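Local coordinates for putative D-arabinose 5-phosphate isomerase (Klebsiella pneumoniae subsp. pneumoniae, PDB 3K2V), which probably interconverts D-arabinose 5-phosphate and D-ribulose 5-phosphate, and is seen here as its CBS-domain pair with the nucleotide sugar CMP-Kdo bound, at residues G105-P110 with D133-L138; I40-L45 with D69-I74. One frame throughout, in Å; residues are numbered along the deposited sequence.

Contact 1 (G105-P110 with D133-L138); sequences GIRIRP and DGDHLL. With CMK (cytidine 5'-monophosphate 3-deoxy-beta-D-gulo-oct-2-ulo-pyranosonic acid), chain C; SO4 (sulfate ion), chain D.
Asp-135 OD1 meets the guanidinium of Arg-107 at NH1, 3.0 Å away, in a salt bridge whose hydrogen-bond component is weak, its N-H...O angle only 124°. The same nitrogen also turns toward the carbonyl of Gly-134, a longer, weak bond; both acceptors lie at the guanidinium edge, near its plane. The carboxylate is not coplanar with it; the two planes stand 69° apart. A water accepts from Arg-107 NH2 and gives a weak bond to OD1. What fixes the rotation of the guanidinium is its own segment: NE and NH2 clasp Gly-105 O side-on, at 2.9 and 3.1 Å, the oxygen lying close to the guanidinium plane. The bend at chi3 (67°) curls the chain back far enough to do this.

Pro-110 and Leu-138 close the far end, Pro-110 CG lying 3.8 Å from Leu-138 CD1. Strands 107-108 and 136-142 flank strand 128-133 in the sheet of the second CBS domain, and 133-136 is a type II' turn, where Asp-135 N binds a sulfate, probably from the crystallisation liquor. Ile-106 N donates to CMK N3C (3.0 Å) and its carbonyl accepts from N4C, while its side chain lies against the base. The clasped Gly-105 carbonyl and the Ile-106 N-H belong to one peptide, so the arginine, itself bridged to Asp-135, is directly linked to the cytosine-binding peptide.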
loop_
_atom_site.group_PDB
_atom_site.type_symbol
_atom_site.label_atom_id
_atom_site.label_comp_id
_atom_site.label_asym_id
_atom_site.label_seq_id
_atom_site.Cartn_x
_atom_site.Cartn_y
_atom_site.Cartn_z
ATOM N N GLY A 105 10.252 7.362 -11.367
ATOM C CA GLY A 105 9.159 6.459 -11.071
ATOM C C GLY A 105 9.261 5.241 -11.967
ATOM O O GLY A 105 9.663 5.345 -13.135
ATOM N N ILE A 106 8.904 4.089 -11.410
ATOM C CA ILE A 106 8.949 2.815 -12.109
ATOM C C ILE A 106 7.775 2.773 -13.099
ATOM O O ILE A 106 6.640 3.051 -12.748
ATOM C CB ILE A 106 8.896 1.644 -11.117
ATOM C CG1 ILE A 106 10.150 1.668 -10.202
ATOM C CG2 ILE A 106 8.844 0.315 -11.851
ATOM C CD1 ILE A 106 9.983 0.867 -8.885
ATOM N N ARG A 107 8.061 2.453 -14.345
ATOM C CA ARG A 107 7.027 2.523 -15.366
ATOM C C ARG A 107 7.153 1.381 -16.356
ATOM O O ARG A 107 8.208 0.781 -16.489
ATOM C CB ARG A 107 7.136 3.849 -16.095
ATOM C CG ARG A 107 8.414 3.951 -16.869
ATOM C CD ARG A 107 8.822 5.367 -17.102
ATOM N NE ARG A 107 9.187 6.073 -15.888
ATOM C CZ ARG A 107 9.576 7.346 -15.886
ATOM N NH1 ARG A 107 9.662 8.037 -17.024
ATOM N NH2 ARG A 107 9.890 7.932 -14.759
ATOM N N ILE A 108 6.058 1.103 -17.057
ATOM C CA ILE A 108 6.040 0.093 -18.093
ATOM C C ILE A 108 5.320 0.684 -19.317
ATOM O O ILE A 108 4.617 1.687 -19.213
ATOM C CB ILE A 108 5.315 -1.178 -17.618
ATOM C CG1 ILE A 108 3.869 -0.839 -17.213
ATOM C CG2 ILE A 108 6.104 -1.845 -16.473
ATOM C CD1 ILE A 108 3.036 -2.005 -16.621
ATOM N N ARG A 109 5.539 0.061 -20.460
ATOM C CA ARG A 109 4.897 0.464 -21.718
ATOM C C ARG A 109 3.450 -0.034 -21.723
ATOM O O ARG A 109 3.113 -1.018 -21.034
ATOM C CB ARG A 109 5.647 -0.146 -22.898
ATOM C CG ARG A 109 7.035 0.442 -23.118
ATOM C CD ARG A 109 7.766 -0.308 -24.209
ATOM N NE ARG A 109 7.125 -0.072 -25.511
ATOM C CZ ARG A 109 7.443 -0.679 -26.645
ATOM N NH1 ARG A 109 8.405 -1.599 -26.675
ATOM N NH2 ARG A 109 6.784 -0.370 -27.769
ATOM N N PRO A 110 2.589 0.627 -22.505
ATOM C CA PRO A 110 1.185 0.235 -22.494
ATOM C C PRO A 110 0.901 -1.164 -23.061
ATOM O O PRO A 110 -0.146 -1.727 -22.769
ATOM C CB PRO A 110 0.506 1.342 -23.313
ATOM C CG PRO A 110 1.599 2.020 -24.074
ATOM C CD PRO A 110 2.804 1.898 -23.221
ATOM N N ASP A 133 4.793 6.265 -22.132
ATOM C CA ASP A 133 5.568 6.291 -23.369
ATOM C C ASP A 133 6.761 7.236 -23.147
ATOM O O ASP A 133 6.631 8.458 -23.258
ATOM C CB ASP A 133 4.714 6.793 -24.531
ATOM C CG ASP A 133 5.550 7.091 -25.783
ATOM O OD1 ASP A 133 6.593 6.414 -25.977
ATOM O OD2 ASP A 133 5.208 8.035 -26.539
ATOM N N GLY A 134 7.920 6.679 -22.814
ATOM C CA GLY A 134 9.084 7.516 -22.467
ATOM C C GLY A 134 8.812 8.153 -21.116
ATOM O O GLY A 134 8.584 7.430 -20.148
ATOM N N ASP A 135 8.791 9.486 -21.041
ATOM C CA ASP A 135 8.339 10.186 -19.822
ATOM C C ASP A 135 6.865 10.556 -19.812
ATOM O O ASP A 135 6.369 11.050 -18.805
ATOM C CB ASP A 135 9.149 11.465 -19.616
ATOM C CG ASP A 135 10.589 11.189 -19.246
ATOM O OD1 ASP A 135 10.892 10.079 -18.767
ATOM O OD2 ASP A 135 11.420 12.089 -19.439
ATOM N N HIS A 136 6.154 10.324 -20.917
ATOM C CA HIS A 136 4.757 10.747 -21.029
ATOM C C HIS A 136 3.854 9.755 -20.290
ATOM O O HIS A 136 3.732 8.598 -20.687
ATOM C CB HIS A 136 4.356 10.852 -22.501
ATOM C CG HIS A 136 2.937 11.265 -22.744
ATOM N ND1 HIS A 136 2.307 11.012 -23.945
ATOM C CD2 HIS A 136 2.020 11.882 -21.963
ATOM C CE1 HIS A 136 1.070 11.477 -23.899
ATOM N NE2 HIS A 136 0.864 12.000 -22.704
ATOM N N LEU A 137 3.199 10.240 -19.248
ATOM C CA LEU A 137 2.316 9.416 -18.421
ATOM C C LEU A 137 1.001 9.173 -19.142
ATOM O O LEU A 137 0.294 10.119 -19.428
ATOM C CB LEU A 137 2.048 10.100 -17.076
ATOM C CG LEU A 137 1.199 9.316 -16.056
ATOM C CD1 LEU A 137 1.860 7.987 -15.709
ATOM C CD2 LEU A 137 0.934 10.107 -14.768
ATOM N N LEU A 138 0.669 7.902 -19.390
ATOM C CA LEU A 138 -0.578 7.522 -20.069
ATOM C C LEU A 138 -1.628 6.965 -19.122
ATOM O O LEU A 138 -2.824 6.980 -19.413
ATOM C CB LEU A 138 -0.263 6.422 -21.103
ATOM C CG LEU A 138 0.748 6.774 -22.194
ATOM C CD1 LEU A 138 0.919 5.600 -23.188
ATOM C CD2 LEU A 138 0.313 8.057 -22.919
HETATM N N1C CMK C . 7.843 3.791 -6.424
HETATM C C2C CMK C . 8.345 4.108 -7.696
HETATM N N3C CMK C . 7.522 3.857 -8.795
HETATM C C4C CMK C . 6.273 3.264 -8.693
HETATM C C5C CMK C . 5.771 2.944 -7.421
HETATM C C6C CMK C . 6.569 3.207 -6.293
HETATM O O2C CMK C . 9.457 4.634 -7.863
HETATM N N4C CMK C . 5.588 3.068 -9.841
HETATM C "C1'" CMK C . 8.716 4.074 -5.228
HETATM C "C2'" CMK C . 7.959 4.800 -4.108
HETATM O "O2'" CMK C . 8.034 6.211 -4.355
HETATM C "C3'" CMK C . 8.753 4.375 -2.872
HETATM C "C4'" CMK C . 9.255 2.964 -3.240
HETATM O "O4'" CMK C . 9.096 2.803 -4.713
HETATM O "O3'" CMK C . 9.859 5.242 -2.693
HETATM C "C5'" CMK C . 8.404 1.849 -2.650
HETATM O "O5'" CMK C . 6.994 2.027 -2.947
HETATM P PA CMK C . 5.950 1.870 -1.680
HETATM O O1A CMK C . 6.178 2.997 -0.735
HETATM O O2A CMK C . 4.541 1.843 -2.184
HETATM O O6 CMK C . 6.143 -1.524 0.239
HETATM C C2 CMK C . 6.138 -0.077 0.305
HETATM O O2 CMK C . 6.369 0.421 -1.048
HETATM C C3 CMK C . 4.779 0.368 0.873
HETATM C C4 CMK C . 4.352 -0.415 2.133
HETATM O O4 CMK C . 3.003 -0.027 2.527
HETATM C C5 CMK C . 4.448 -1.912 1.933
HETATM C C6 CMK C . 5.878 -2.207 1.494
HETATM C C7 CMK C . 6.111 -3.682 1.200
HETATM C C1 CMK C . 7.338 0.468 1.102
HETATM O O1X CMK C . 8.457 0.301 0.569
HETATM O O1Y CMK C . 7.140 1.074 2.175
HETATM O O5 CMK C . 3.511 -2.378 0.934
HETATM C C8 CMK C . 7.599 -3.961 0.934
HETATM O O8 CMK C . 7.708 -5.288 0.424
HETATM O O7 CMK C . 5.702 -4.448 2.315
HETATM S S SO4 D . 10.831 11.067 -23.838
HETATM O O1 SO4 D . 11.438 12.094 -22.984
HETATM O O2 SO4 D . 11.562 9.798 -23.667
HETATM O O3 SO4 D . 9.410 10.915 -23.469
HETATM O O4 SO4 D . 11.009 11.503 -25.237
HETATM O O HOH W 1 10.520 10.517 -15.337
#

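Contact 2 (I40-L45 with D69-I74)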
loop_
_atom_site.group_PDB
_atom_site.type_symbol
_atom_site.label_atom_id
_atom_site.label_comp_id
_atom_site.label_asym_id
_atom_site.label_seq_id
_atom_site.Cartn_x
_atom_site.Cartn_y
_atom_site.Cartn_z
ATOM N N ILE A 40 -6.438 9.145 -13.219
ATOM C CA ILE A 40 -5.005 9.198 -12.938
ATOM C C ILE A 40 -4.764 10.198 -11.788
ATOM O O ILE A 40 -5.183 11.345 -11.863
ATOM C CB ILE A 40 -4.158 9.659 -14.160
ATOM C CG1 ILE A 40 -4.354 8.736 -15.362
ATOM C CG2 ILE A 40 -2.644 9.723 -13.817
ATOM C CD1 ILE A 40 -3.666 9.278 -16.632
ATOM N N PRO A 41 -4.087 9.756 -10.722
ATOM C CA PRO A 41 -3.642 10.717 -9.706
ATOM C C PRO A 41 -2.382 11.454 -10.122
ATOM O O PRO A 41 -1.329 10.847 -10.328
ATOM C CB PRO A 41 -3.384 9.848 -8.479
ATOM C CG PRO A 41 -3.049 8.503 -9.029
ATOM C CD PRO A 41 -3.636 8.388 -10.427
ATOM N N HIS A 42 -2.494 12.752 -10.267
ATOM C CA HIS A 42 -1.334 13.556 -10.553
ATOM C C HIS A 42 -1.524 14.969 -10.062
ATOM O O HIS A 42 -2.654 15.483 -10.017
ATOM C CB HIS A 42 -0.971 13.534 -12.035
ATOM C CG HIS A 42 -2.002 14.139 -12.932
ATOM N ND1 HIS A 42 -2.007 15.479 -13.264
ATOM C CD2 HIS A 42 -3.052 13.585 -13.583
ATOM C CE1 HIS A 42 -3.027 15.724 -14.068
ATOM N NE2 HIS A 42 -3.659 14.585 -14.303
ATOM N N VAL A 43 -0.412 15.558 -9.610
ATOM C CA VAL A 43 -0.351 16.964 -9.240
ATOM C C VAL A 43 0.847 17.583 -9.935
ATOM O O VAL A 43 1.681 16.891 -10.503
ATOM C CB VAL A 43 -0.241 17.183 -7.704
ATOM C CG1 VAL A 43 -1.440 16.542 -6.987
ATOM C CG2 VAL A 43 1.079 16.627 -7.132
ATOM N N GLY A 44 0.898 18.902 -9.917
ATOM C CA GLY A 44 1.996 19.642 -10.515
ATOM C C GLY A 44 3.185 19.828 -9.601
ATOM O O GLY A 44 3.131 19.563 -8.380
ATOM N N LEU A 45 4.255 20.336 -10.199
ATOM C CA LEU A 45 5.525 20.495 -9.509
ATOM C C LEU A 45 5.452 21.500 -8.365
ATOM O O LEU A 45 6.205 21.366 -7.404
ATOM C CB LEU A 45 6.635 20.912 -10.482
ATOM C CG LEU A 45 8.065 20.951 -9.910
ATOM C CD1 LEU A 45 8.467 19.552 -9.464
ATOM C CD2 LEU A 45 9.039 21.504 -10.953
ATOM N N ASP A 69 3.577 20.266 -17.251
ATOM C CA ASP A 69 2.414 20.696 -18.033
ATOM C C ASP A 69 2.188 19.852 -19.267
ATOM O O ASP A 69 1.115 19.901 -19.822
ATOM C CB ASP A 69 2.521 22.167 -18.462
ATOM C CG ASP A 69 2.362 23.127 -17.294
ATOM O OD1 ASP A 69 1.772 22.735 -16.250
ATOM O OD2 ASP A 69 2.826 24.284 -17.423
ATOM N N ASP A 70 3.207 19.116 -19.702
ATOM C CA ASP A 70 3.092 18.205 -20.841
ATOM C C ASP A 70 2.753 16.771 -20.430
ATOM O O ASP A 70 2.807 15.862 -21.259
ATOM C CB ASP A 70 4.405 18.219 -21.633
ATOM C CG ASP A 70 4.742 19.615 -22.174
ATOM O OD1 ASP A 70 3.874 20.229 -22.826
ATOM O OD2 ASP A 70 5.870 20.099 -21.929
HETATM N N MSE A 71 2.419 16.569 -19.152
HETATM C CA MSE A 71 2.172 15.241 -18.579
HETATM C C MSE A 71 3.392 14.321 -18.629
HETATM O O MSE A 71 3.255 13.103 -18.645
HETATM C CB MSE A 71 0.940 14.564 -19.213
HETATM C CG MSE A 71 -0.387 15.175 -18.808
HETATM SE SE MSE A 71 -0.760 15.055 -16.884
HETATM C CE MSE A 71 -0.609 13.213 -16.708
ATOM N N ASN A 72 4.592 14.891 -18.619
ATOM C CA ASN A 72 5.784 14.106 -18.401
ATOM C C ASN A 72 5.998 13.882 -16.909
ATOM O O ASN A 72 5.770 14.771 -16.097
ATOM C CB ASN A 72 7.001 14.804 -18.980
ATOM C CG ASN A 72 6.992 14.811 -20.477
ATOM O OD1 ASN A 72 6.666 13.808 -21.109
ATOM N ND2 ASN A 72 7.351 15.946 -21.065
ATOM N N ILE A 73 6.446 12.694 -16.571
ATOM C CA ILE A 73 6.631 12.281 -15.190
ATOM C C ILE A 73 7.873 12.963 -14.638
ATOM O O ILE A 73 8.945 12.833 -15.199
ATOM C CB ILE A 73 6.851 10.754 -15.118
ATOM C CG1 ILE A 73 5.610 10.003 -15.650
ATOM C CG2 ILE A 73 7.187 10.297 -13.709
ATOM C CD1 ILE A 73 5.931 8.570 -16.127
ATOM N N ILE A 74 7.709 13.673 -13.530
ATOM C CA ILE A 74 8.819 14.251 -12.798
ATOM C C ILE A 74 9.126 13.365 -11.590
ATOM O O ILE A 74 10.281 13.126 -11.261
ATOM C CB ILE A 74 8.480 15.657 -12.318
ATOM C CG1 ILE A 74 8.102 16.543 -13.499
ATOM C CG2 ILE A 74 9.675 16.271 -11.486
ATOM C CD1 ILE A 74 7.697 17.963 -13.046
#
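His-42 presents a ring face to the selenomethionine at Met-71, a Met-aromatic contact within the first CBS domain, where strands 42-43 and 73-78 lie on either side of strand 63-67 in a mixed sheet. The two side chains cross at about a right angle. Selenium sits 3.8 Å from the ring centroid and 17° off the normal, displaced toward the rim near CE1, while methyl CE covers the same face closer to CD2 and makes a CH-pi contact. Bends at both chi2 and chi3 fold the Met-71 chain so that selenium and methyl lie over the ring together. Its backbone belongs to the bend that leads into strand 73-78, and its side chain also touches His-136 and Leu-137.

Further along, the segments approach again through aliphatic groups alone. Leu-45 and Ile-74 cross at about a right angle as well, and Met-101 packs on both of them. Leu-45 extends toward the isoleucine with its CG turned opposite the backbone N (chi1 -173°). There Leu-45 CD1 meets both branches of its neighbour, lying 4.0 Å from Ile-74 CD1 and 4.0 Å from Ile-74 CG2.

How the contacts relate
Contact 2 comes first along the chain and closes before contact 1 opens; their centres lie 12 Å apart. Each joins two strands that flank a third: 42-43 and 73-78 about 63-67 in the first CBS domain, 107-108 and 136-142 about 128-133 in the second. The domains meet where 69-74 runs beside 133-138: Asp-135 O probably accepts from Ile-73 N at 2.8 Å, and Leu-137 N probably donates to Met-71 O at 2.9 Å. Ile-73 also packs on Arg-107 and Leu-137. This pairing of equivalent elements illustrates how tandem CBS domains combine into one Bateman module, with bound CMK touching contact 1 directly and lying about 12 Å from the Ile-74 side chain of contact 2.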